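Local coordinates for protein Fe(2+) transporter FeoB (Methanocaldococcus jannaschii, PDB 2WJI) that probably transports ferrous iron across the cell membrane in a GTP-driven system, of which this is the GTP-binding G domain, at residues 7-12 with 85-90. Residues are numbered along the deposited sequence; the frame is centred on the assembly and turned at random.
Sequences ALIGNP and VVNIVD. With GNP (phosphoaminophosphonic acid-guanylate ester), chain C.
I9 and V85 meet on one face of two neighbouring parallel strands, where the CG2 methyl of I9 presses on CG1 of V85 at 3.5 Å, the two side chains crossing at a slant. I9 has CG1 anti to the backbone N (chi1 -163°), which sets CG2 between N and the carbonyl carbon, on the side where it meets V85. On the other face L8 and V86 lie side by side, pointing the same way, with CD2 of L8 3.8 Å from CB of V86; further along, CD1 of I88 comes to 4.0 Å from CB of L8. Branched aliphatic residues suit this place, since the strands are buried and each face must be filled: L104 of helix 94-106 packs on I9, and V14 touches I88.

Backbone bonds fix the register. V86 N donates to A7 O (2.8 Å), I9 N to V86 O, and I88 N to I9 O, the middle bond reaching its carbonyl from 28° out of plane. G10 suits its place opposite I88, because a beta carbon there would collide with I88 O. Beyond it a water takes over, accepting from N11 N (2.7 Å) and probably donating to I88 O, so the departing chain stays linked to the strand. P12 then brings its CA to 3.1 Å from O2G of the nucleotide analogue.

Strand 3-9 lies between strands 50-56 and 84-90 and runs directly into the phosphate-binding loop, the strand-loop-helix P-loop (Walker A) motif of the P-loop NTPase fold, as in the G domains of GTPases.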
loop_
_atom_site.group_PDB
_atom_site.type_symbol
_atom_site.label_atom_id
_atom_site.label_comp_id
_atom_site.label_asym_id
_atom_site.label_seq_id
_atom_site.Cartn_x
_atom_site.Cartn_y
_atom_site.Cartn_z
ATOM N N ALA A 7 -5.136 2.990 4.768
ATOM C CA ALA A 7 -4.699 1.653 5.162
ATOM C C ALA A 7 -3.707 1.095 4.154
ATOM O O ALA A 7 -3.915 1.230 2.950
ATOM C CB ALA A 7 -5.897 0.706 5.281
ATOM N N LEU A 8 -2.640 0.473 4.657
ATOM C CA LEU A 8 -1.686 -0.258 3.829
ATOM C C LEU A 8 -2.076 -1.735 3.845
ATOM O O LEU A 8 -2.329 -2.310 4.911
ATOM C CB LEU A 8 -0.267 -0.104 4.379
ATOM C CG LEU A 8 0.183 1.328 4.703
ATOM C CD1 LEU A 8 1.613 1.353 5.243
ATOM C CD2 LEU A 8 0.046 2.231 3.481
ATOM N N ILE A 9 -2.133 -2.350 2.674
ATOM C CA ILE A 9 -2.481 -3.766 2.618
ATOM C C ILE A 9 -1.721 -4.408 1.485
ATOM O O ILE A 9 -1.428 -3.753 0.480
ATOM C CB ILE A 9 -4.002 -3.985 2.442
ATOM C CG1 ILE A 9 -4.385 -5.434 2.797
ATOM C CG2 ILE A 9 -4.442 -3.635 1.025
ATOM C CD1 ILE A 9 -5.879 -5.690 2.781
ATOM N N GLY A 10 -1.354 -5.675 1.667
ATOM C CA GLY A 10 -0.586 -6.403 0.673
ATOM C C GLY A 10 -0.091 -7.763 1.166
ATOM O O GLY A 10 -0.154 -8.068 2.356
ATOM N N ASN A 11 0.408 -8.571 0.243
ATOM C CA ASN A 11 0.993 -9.882 0.562
ATOM C C ASN A 11 2.088 -9.822 1.627
ATOM O O ASN A 11 2.769 -8.805 1.776
ATOM C CB ASN A 11 1.593 -10.505 -0.703
ATOM C CG ASN A 11 0.546 -10.895 -1.723
ATOM O OD1 ASN A 11 -0.660 -10.781 -1.478
ATOM N ND2 ASN A 11 1.000 -11.349 -2.885
ATOM N N PRO A 12 2.260 -10.915 2.381
ATOM C CA PRO A 12 3.452 -11.003 3.234
ATOM C C PRO A 12 4.728 -10.603 2.496
ATOM O O PRO A 12 4.923 -10.954 1.324
ATOM C CB PRO A 12 3.516 -12.493 3.573
ATOM C CG PRO A 12 2.077 -12.933 3.560
ATOM C CD PRO A 12 1.381 -12.089 2.519
ATOM N N VAL A 85 -7.256 2.901 0.244
ATOM C CA VAL A 85 -6.519 1.674 0.502
ATOM C C VAL A 85 -5.292 1.691 -0.396
ATOM O O VAL A 85 -5.415 1.756 -1.623
ATOM C CB VAL A 85 -7.376 0.417 0.240
ATOM C CG1 VAL A 85 -6.520 -0.851 0.310
ATOM C CG2 VAL A 85 -8.529 0.336 1.241
ATOM N N VAL A 86 -4.111 1.678 0.217
ATOM C CA VAL A 86 -2.872 1.649 -0.536
ATOM C C VAL A 86 -2.430 0.190 -0.657
ATOM O O VAL A 86 -1.934 -0.410 0.302
ATOM C CB VAL A 86 -1.760 2.507 0.122
ATOM C CG1 VAL A 86 -0.475 2.400 -0.662
ATOM C CG2 VAL A 86 -2.178 3.970 0.211
ATOM N N ASN A 87 -2.640 -0.387 -1.834
ATOM C CA ASN A 87 -2.317 -1.789 -2.054
ATOM C C ASN A 87 -0.856 -1.890 -2.479
ATOM O O ASN A 87 -0.478 -1.486 -3.593
ATOM C CB ASN A 87 -3.267 -2.396 -3.094
ATOM C CG ASN A 87 -2.993 -3.869 -3.374
ATOM O OD1 ASN A 87 -2.422 -4.601 -2.552
ATOM N ND2 ASN A 87 -3.416 -4.314 -4.552
ATOM N N ILE A 88 -0.029 -2.393 -1.568
ATOM C CA ILE A 88 1.402 -2.515 -1.833
ATOM C C ILE A 88 1.665 -3.850 -2.498
ATOM O O ILE A 88 1.261 -4.899 -1.988
ATOM C CB ILE A 88 2.230 -2.387 -0.547
ATOM C CG1 ILE A 88 2.018 -0.992 0.056
ATOM C CG2 ILE A 88 3.711 -2.650 -0.841
ATOM C CD1 ILE A 88 2.350 -0.889 1.526
ATOM N N VAL A 89 2.323 -3.802 -3.650
ATOM C CA VAL A 89 2.592 -4.993 -4.436
ATOM C C VAL A 89 4.082 -5.112 -4.769
ATOM O O VAL A 89 4.779 -4.106 -4.927
ATOM C CB VAL A 89 1.752 -4.997 -5.735
ATOM C CG1 VAL A 89 0.280 -4.741 -5.415
ATOM C CG2 VAL A 89 2.264 -3.964 -6.703
ATOM N N ASP A 90 4.562 -6.350 -4.857
ATOM C CA ASP A 90 5.961 -6.620 -5.174
ATOM C C ASP A 90 6.118 -6.645 -6.686
ATOM O O ASP A 90 5.496 -7.462 -7.363
ATOM C CB ASP A 90 6.383 -7.960 -4.555
ATOM C CG ASP A 90 7.863 -8.294 -4.783
ATOM O OD1 ASP A 90 8.547 -7.606 -5.575
ATOM O OD2 ASP A 90 8.340 -9.271 -4.159
HETATM P PG GNP C . 5.086 -8.767 6.671
HETATM O O1G GNP C . 4.556 -7.769 7.650
HETATM O O2G GNP C . 4.020 -9.341 5.756
HETATM O O3G GNP C . 5.736 -9.784 7.577
HETATM N N3B GNP C . 6.235 -8.115 5.761
HETATM P PB GNP C . 6.292 -6.628 5.169
HETATM O O1B GNP C . 5.310 -6.496 4.076
HETATM O O2B GNP C . 6.136 -5.686 6.278
HETATM O O3A GNP C . 7.684 -6.405 4.555
HETATM P PA GNP C . 8.867 -5.611 5.162
HETATM O O1A GNP C . 8.662 -4.162 4.904
HETATM O O2A GNP C . 9.133 -6.000 6.566
HETATM O "O5'" GNP C . 10.107 -6.042 4.309
HETATM C "C5'" GNP C . 10.175 -7.360 3.782
HETATM C "C4'" GNP C . 11.518 -7.573 3.107
HETATM O "O4'" GNP C . 11.545 -6.929 1.806
HETATM C "C3'" GNP C . 12.712 -7.024 3.880
HETATM O "O3'" GNP C . 13.841 -7.861 3.657
HETATM C "C2'" GNP C . 12.931 -5.678 3.221
HETATM O "O2'" GNP C . 14.275 -5.256 3.317
HETATM C "C1'" GNP C . 12.618 -6.021 1.773
HETATM N N9 GNP C . 12.258 -4.835 1.015
HETATM C C8 GNP C . 11.349 -3.868 1.380
HETATM N N7 GNP C . 11.251 -2.910 0.499
HETATM C C5 GNP C . 12.159 -3.256 -0.501
HETATM C C6 GNP C . 12.494 -2.598 -1.710
HETATM O O6 GNP C . 12.041 -1.531 -2.156
HETATM N N1 GNP C . 13.468 -3.289 -2.436
HETATM C C2 GNP C . 14.048 -4.475 -2.040
HETATM N N2 GNP C . 14.971 -4.995 -2.870
HETATM N N3 GNP C . 13.738 -5.102 -0.909
HETATM C C4 GNP C . 12.793 -4.439 -0.192
HETATM O O HOH W 1 0.642 -7.586 -2.285
#